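Local coordinates for vacuolar protein-sorting-associated protein 25 (Homo sapiens, PDB 3HTU) that serves as a subunit of the ESCRT-II complex, which is required for multivesicular body formation and for sorting endosomal cargo proteins into these bodies, at residues L13-W17 with D38-F44; S26-L30 with R74-F78. All blocks are in the same frame, centred on the assembly; numbering follows the deposited sequence.

Contact 1 of 2, residues L13-W17 with D38-F44; sequences LIYQW and DTEDEEF
Phe44 and Trp17 meet in an offset edge-to-face aromatic pair, centroids 5.7 Å apart and planes at 74°, that packs the loop after helix 30-35 against helix 7-19 of this C-terminal winged-helix domain. The edge of Phe44 is turned toward the face of the Trp17 five-membered ring. Followed outward, Phe44 CB lies near Ile14 CG1; CG, with chi1 at 56°, is wedged between its own backbone N and carbonyl carbon, which swings the ring toward the helix. CG and CD2 then take Ile14 CG1 over one face, a CH-pi contact 3.7 Å from CG1 to the ring centroid. Glu42 CB lies over the opposite face. Farther out, Phe44 CE2 reaches Ile14 CA at 3.6 Å, and at the tip CZ meets Trp17 CB at 3.7 Å, in the ring plane. Trp17 CG is anti to the backbone N (chi1 177°), which sends the indole out to the loop: CD1 meets Glu42 OE1 at its edge, 3.2 Å away, Thr39 CB sits over one face, and Trp17 CZ2 comes to 3.4 Å from the Asp38 carbonyl O. With an alanine here, the ring edge of Phe44 is likely to lose its aromatic partner, and Asp38, Thr39 and Glu42 the surface they pack on. Thr39 starts a type I turn, closed by Glu42 N bonding to Thr39 O, and its OG1 is hydrogen-bonded to Leu33 O. At the other end, the Glu43 side chain crosses that of Leu13 at about a right angle, its OE2 3.5 Å from Leu13 CD2.

Contact 2 of 2, residues S26-L30 with R74-F78; sequences SVFTL and RGVKF
Three backbone hydrogen bonds join Ser26-Leu30 to Arg74-Phe78, pairing strand 27-28 with strand 75-78, antiparallel, in the winged-helix sheet. Phe28 and Val76 form a hydrogen-bonded pair, Phe28 N to Val76 O at 2.9 Å and Val76 N to Phe28 O at 2.8 Å; Phe78 N bonds to Ser26 O at 2.9 Å, N-H...O angle 165°. Between them, Val27 and Lys77 are a non-hydrogen-bonded pair. Weaker CA-H...O contacts include Gly75 CA to Phe28 O at 3.2 Å; at the Gly75 backbone angles a CB would jam against the preceding carbonyl O, which alone calls for glycine, and would also hit Phe28 O. Among apolar contacts, Phe28 CD1 meets the Phe78 ring edge, 3.5 Å from CE1, planes 69° apart. Leu30 CD2 rests on Gly75 CA and, at 4.1 Å, on Val76 CG1. Val27 CG2 packs on Lys77 CD, whose extended chain carries NZ into a salt bridge with an acidic side chain of the chain of another protein. Arg74 NH2 makes a salt bridge with Glu49 of helix 49-61. Central strand 75-78 also bonds to strand 65-68; Phe28, Val76 and Phe78 touch Leu33 of helix 30-35, and Val18 of helix 7-19 touches both phenylalanines.

From the N terminus, helix 7-19 supplies the first half of contact 1, and strand 27-28 soon follows with the first half of contact 2. After helix 30-35, the loop at 38-44 returns to the first helix and closes contact 1 around that strand and helix. Contact 2 closes only at the C-terminal strand, enclosing helix 30-35, the 38-44 loop of contact 1, helix 49-61 and strand 65-68, so the two loops cross rather than nest. Their centres are 14 Å apart, yet side chains touch: Ile14 CG2 lies 3.8 Å from Phe78 CZ and Trp17 CZ3 lies 3.9 Å from Phe28 CE2. Helix 7-19 thus sits between the loop and the sheet.

Contact 1 of 2, residues L13-W17 with D38-F44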
loop_
_atom_site.group_PDB
_atom_site.type_symbol
_atom_site.label_atom_id
_atom_site.label_comp_id
_atom_site.label_asym_id
_atom_site.label_seq_id
_atom_site.Cartn_x
_atom_site.Cartn_y
_atom_site.Cartn_z
ATOM N N LEU A 13 -0.947 -11.086 -7.512
ATOM C CA LEU A 13 -0.537 -11.454 -6.155
ATOM C C LEU A 13 -1.037 -10.509 -5.069
ATOM O O LEU A 13 -1.454 -10.957 -3.990
ATOM C CB LEU A 13 0.992 -11.574 -6.051
ATOM C CG LEU A 13 1.699 -12.771 -6.700
ATOM C CD1 LEU A 13 3.214 -12.573 -6.645
ATOM C CD2 LEU A 13 1.313 -14.098 -6.043
ATOM N N ILE A 14 -0.983 -9.205 -5.336
ATOM C CA ILE A 14 -1.426 -8.230 -4.353
ATOM C C ILE A 14 -2.929 -8.372 -4.131
ATOM O O ILE A 14 -3.408 -8.336 -3.003
ATOM C CB ILE A 14 -1.086 -6.771 -4.773
ATOM C CG1 ILE A 14 0.427 -6.533 -4.744
ATOM C CG2 ILE A 14 -1.782 -5.754 -3.850
ATOM C CD1 ILE A 14 0.888 -5.468 -5.726
ATOM N N TYR A 15 -3.661 -8.528 -5.225
ATOM C CA TYR A 15 -5.119 -8.515 -5.165
ATOM C C TYR A 15 -5.634 -9.775 -4.483
ATOM O O TYR A 15 -6.641 -9.746 -3.783
ATOM C CB TYR A 15 -5.718 -8.360 -6.560
ATOM C CG TYR A 15 -7.215 -8.193 -6.529
ATOM C CD1 TYR A 15 -7.790 -6.950 -6.271
ATOM C CD2 TYR A 15 -8.054 -9.277 -6.722
ATOM C CE1 TYR A 15 -9.153 -6.797 -6.209
ATOM C CE2 TYR A 15 -9.433 -9.130 -6.671
ATOM C CZ TYR A 15 -9.975 -7.884 -6.422
ATOM O OH TYR A 15 -11.340 -7.716 -6.371
ATOM N N GLN A 16 -4.922 -10.878 -4.709
ATOM C CA GLN A 16 -5.125 -12.126 -3.999
ATOM C C GLN A 16 -5.012 -11.904 -2.484
ATOM O O GLN A 16 -5.831 -12.410 -1.730
ATOM C CB GLN A 16 -4.070 -13.126 -4.471
ATOM C CG GLN A 16 -4.577 -14.486 -4.875
ATOM C CD GLN A 16 -3.515 -15.308 -5.612
ATOM O OE1 GLN A 16 -3.793 -15.912 -6.652
ATOM N NE2 GLN A 16 -2.297 -15.334 -5.076
ATOM N N TRP A 17 -4.004 -11.139 -2.045
ATOM C CA TRP A 17 -3.763 -10.926 -0.612
ATOM C C TRP A 17 -4.817 -10.029 0.046
ATOM O O TRP A 17 -5.208 -10.256 1.195
ATOM C CB TRP A 17 -2.352 -10.360 -0.343
ATOM C CG TRP A 17 -2.163 -10.075 1.105
ATOM C CD1 TRP A 17 -1.808 -10.972 2.072
ATOM C CD2 TRP A 17 -2.404 -8.829 1.781
ATOM N NE1 TRP A 17 -1.787 -10.359 3.300
ATOM C CE2 TRP A 17 -2.147 -9.043 3.153
ATOM C CE3 TRP A 17 -2.798 -7.549 1.357
ATOM C CZ2 TRP A 17 -2.268 -8.030 4.109
ATOM C CZ3 TRP A 17 -2.914 -6.537 2.307
ATOM C CH2 TRP A 17 -2.652 -6.785 3.668
ATOM N N ASP A 38 1.275 -6.204 8.211
ATOM C CA ASP A 38 0.281 -7.208 7.818
ATOM C C ASP A 38 0.678 -7.960 6.552
ATOM O O ASP A 38 0.164 -9.043 6.273
ATOM C CB ASP A 38 -1.086 -6.543 7.641
ATOM C CG ASP A 38 -1.581 -5.873 8.921
ATOM O OD1 ASP A 38 -1.503 -6.509 9.998
ATOM O OD2 ASP A 38 -2.036 -4.708 8.849
ATOM N N THR A 39 1.610 -7.384 5.803
ATOM C CA THR A 39 2.023 -7.941 4.515
ATOM C C THR A 39 3.481 -8.428 4.541
ATOM O O THR A 39 4.046 -8.778 3.501
ATOM C CB THR A 39 1.796 -6.902 3.388
ATOM O OG1 THR A 39 2.208 -7.444 2.128
ATOM C CG2 THR A 39 2.575 -5.636 3.673
ATOM N N GLU A 40 4.068 -8.457 5.741
ATOM C CA GLU A 40 5.503 -8.734 5.938
ATOM C C GLU A 40 6.003 -10.060 5.377
ATOM O O GLU A 40 7.165 -10.171 4.976
ATOM C CB GLU A 40 5.892 -8.610 7.418
ATOM C CG GLU A 40 6.312 -7.206 7.811
ATOM C CD GLU A 40 6.806 -7.084 9.244
ATOM O OE1 GLU A 40 6.855 -5.943 9.748
ATOM O OE2 GLU A 40 7.151 -8.113 9.863
ATOM N N ASP A 41 5.128 -11.060 5.348
ATOM C CA ASP A 41 5.504 -12.389 4.870
ATOM C C ASP A 41 5.088 -12.657 3.416
ATOM O O ASP A 41 5.339 -13.738 2.884
ATOM C CB ASP A 41 4.940 -13.458 5.813
ATOM C CG ASP A 41 5.570 -13.402 7.190
ATOM O OD1 ASP A 41 6.725 -13.869 7.338
ATOM O OD2 ASP A 41 4.910 -12.894 8.126
ATOM N N GLU A 42 4.463 -11.667 2.778
ATOM C CA GLU A 42 4.006 -11.801 1.391
ATOM C C GLU A 42 5.106 -11.600 0.351
ATOM O O GLU A 42 6.102 -10.909 0.601
ATOM C CB GLU A 42 2.824 -10.863 1.112
ATOM C CG GLU A 42 1.524 -11.577 0.732
ATOM C CD GLU A 42 1.068 -12.620 1.745
ATOM O OE1 GLU A 42 0.128 -13.378 1.409
ATOM O OE2 GLU A 42 1.628 -12.687 2.870
ATOM N N GLU A 43 4.892 -12.190 -0.822
ATOM C CA GLU A 43 5.849 -12.130 -1.935
ATOM C C GLU A 43 6.139 -10.708 -2.424
ATOM O O GLU A 43 7.201 -10.458 -3.013
ATOM C CB GLU A 43 5.372 -13.020 -3.093
ATOM C CG GLU A 43 5.093 -14.489 -2.687
ATOM C CD GLU A 43 4.316 -15.275 -3.735
ATOM O OE1 GLU A 43 4.899 -15.612 -4.789
ATOM O OE2 GLU A 43 3.124 -15.573 -3.496
ATOM N N PHE A 44 5.212 -9.781 -2.163
ATOM C CA PHE A 44 5.362 -8.385 -2.595
ATOM C C PHE A 44 5.921 -7.423 -1.538
ATOM O O PHE A 44 6.093 -6.237 -1.812
ATOM C CB PHE A 44 4.065 -7.840 -3.234
ATOM C CG PHE A 44 2.840 -7.951 -2.362
ATOM C CD1 PHE A 44 2.540 -6.967 -1.427
ATOM C CD2 PHE A 44 1.968 -9.018 -2.510
ATOM C CE1 PHE A 44 1.398 -7.056 -0.638
ATOM C CE2 PHE A 44 0.827 -9.124 -1.724
ATOM C CZ PHE A 44 0.543 -8.142 -0.779
#

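Contact 2 of 2, residues S26-L30 with R74-F78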
loop_
_atom_site.group_PDB
_atom_site.type_symbol
_atom_site.label_atom_id
_atom_site.label_comp_id
_atom_site.label_asym_id
_atom_site.label_seq_id
_atom_site.Cartn_x
_atom_site.Cartn_y
_atom_site.Cartn_z
ATOM N N SER A 26 -10.206 -1.657 2.813
ATOM C CA SER A 26 -10.288 -1.464 1.368
ATOM C C SER A 26 -9.245 -0.432 0.917
ATOM O O SER A 26 -8.818 -0.449 -0.234
ATOM C CB SER A 26 -11.695 -1.025 0.944
ATOM O OG SER A 26 -12.483 -2.133 0.535
ATOM N N VAL A 27 -8.835 0.439 1.847
ATOM C CA VAL A 27 -7.925 1.560 1.566
ATOM C C VAL A 27 -6.536 1.351 2.220
ATOM O O VAL A 27 -6.431 1.124 3.445
ATOM C CB VAL A 27 -8.585 2.900 1.999
ATOM C CG1 VAL A 27 -7.851 4.049 1.471
ATOM C CG2 VAL A 27 -10.010 2.992 1.420
ATOM N N PHE A 28 -5.490 1.415 1.393
ATOM C CA PHE A 28 -4.112 1.133 1.816
ATOM C C PHE A 28 -3.190 2.247 1.322
ATOM O O PHE A 28 -3.361 2.735 0.222
ATOM C CB PHE A 28 -3.621 -0.205 1.229
ATOM C CG PHE A 28 -4.380 -1.409 1.694
ATOM C CD1 PHE A 28 -5.501 -1.868 0.987
ATOM C CD2 PHE A 28 -3.976 -2.109 2.820
ATOM C CE1 PHE A 28 -6.191 -2.973 1.401
ATOM C CE2 PHE A 28 -4.669 -3.223 3.240
ATOM C CZ PHE A 28 -5.771 -3.658 2.532
ATOM N N THR A 29 -2.216 2.668 2.129
ATOM C CA THR A 29 -1.127 3.487 1.597
ATOM C C THR A 29 -0.258 2.584 0.720
ATOM O O THR A 29 -0.267 1.367 0.871
ATOM C CB THR A 29 -0.292 4.216 2.714
ATOM O OG1 THR A 29 0.390 3.257 3.532
ATOM C CG2 THR A 29 -1.207 5.074 3.613
ATOM N N LEU A 30 0.461 3.171 -0.227
ATOM C CA LEU A 30 1.409 2.398 -1.006
ATOM C C LEU A 30 2.502 1.824 -0.090
ATOM O O LEU A 30 2.870 0.653 -0.214
ATOM C CB LEU A 30 2.045 3.261 -2.099
ATOM C CG LEU A 30 1.188 3.827 -3.228
ATOM C CD1 LEU A 30 2.042 3.916 -4.511
ATOM C CD2 LEU A 30 -0.058 3.011 -3.473
ATOM N N ARG A 74 -1.355 9.451 -0.110
ATOM C CA ARG A 74 -1.175 8.597 -1.271
ATOM C C ARG A 74 -1.554 7.181 -0.927
ATOM O O ARG A 74 -1.308 6.707 0.196
ATOM C CB ARG A 74 0.293 8.570 -1.726
ATOM C CG ARG A 74 0.827 9.852 -2.336
ATOM C CD ARG A 74 2.290 9.679 -2.773
ATOM N NE ARG A 74 2.514 8.603 -3.751
ATOM C CZ ARG A 74 2.421 8.752 -5.074
ATOM N NH1 ARG A 74 2.087 9.923 -5.589
ATOM N NH2 ARG A 74 2.655 7.728 -5.880
ATOM N N GLY A 75 -2.105 6.479 -1.910
ATOM C CA GLY A 75 -2.443 5.092 -1.688
ATOM C C GLY A 75 -3.381 4.547 -2.726
ATOM O O GLY A 75 -3.414 5.030 -3.853
ATOM N N VAL A 76 -4.141 3.531 -2.335
ATOM C CA VAL A 76 -4.907 2.763 -3.284
ATOM C C VAL A 76 -6.158 2.210 -2.586
ATOM O O VAL A 76 -6.122 1.850 -1.397
ATOM C CB VAL A 76 -4.021 1.685 -3.986
ATOM C CG1 VAL A 76 -3.439 0.695 -2.979
ATOM C CG2 VAL A 76 -4.779 0.939 -5.083
ATOM N N LYS A 77 -7.282 2.211 -3.308
ATOM C CA LYS A 77 -8.472 1.489 -2.837
ATOM C C LYS A 77 -8.718 0.308 -3.738
ATOM O O LYS A 77 -8.683 0.431 -4.953
ATOM C CB LYS A 77 -9.702 2.402 -2.793
ATOM C CG LYS A 77 -11.006 1.723 -2.300
ATOM C CD LYS A 77 -12.063 2.793 -1.990
ATOM C CE LYS A 77 -13.428 2.202 -1.598
ATOM N NZ LYS A 77 -14.436 3.302 -1.378
ATOM N N PHE A 78 -8.986 -0.844 -3.135
ATOM C CA PHE A 78 -9.308 -2.058 -3.884
ATOM C C PHE A 78 -10.806 -2.297 -3.886
ATOM O O PHE A 78 -11.501 -1.952 -2.939
ATOM C CB PHE A 78 -8.587 -3.265 -3.303
ATOM C CG PHE A 78 -7.084 -3.165 -3.374
ATOM C CD1 PHE A 78 -6.357 -2.636 -2.301
ATOM C CD2 PHE A 78 -6.400 -3.578 -4.517
ATOM C CE1 PHE A 78 -4.964 -2.532 -2.371
ATOM C CE2 PHE A 78 -5.004 -3.472 -4.596
ATOM C CZ PHE A 78 -4.297 -2.953 -3.527
#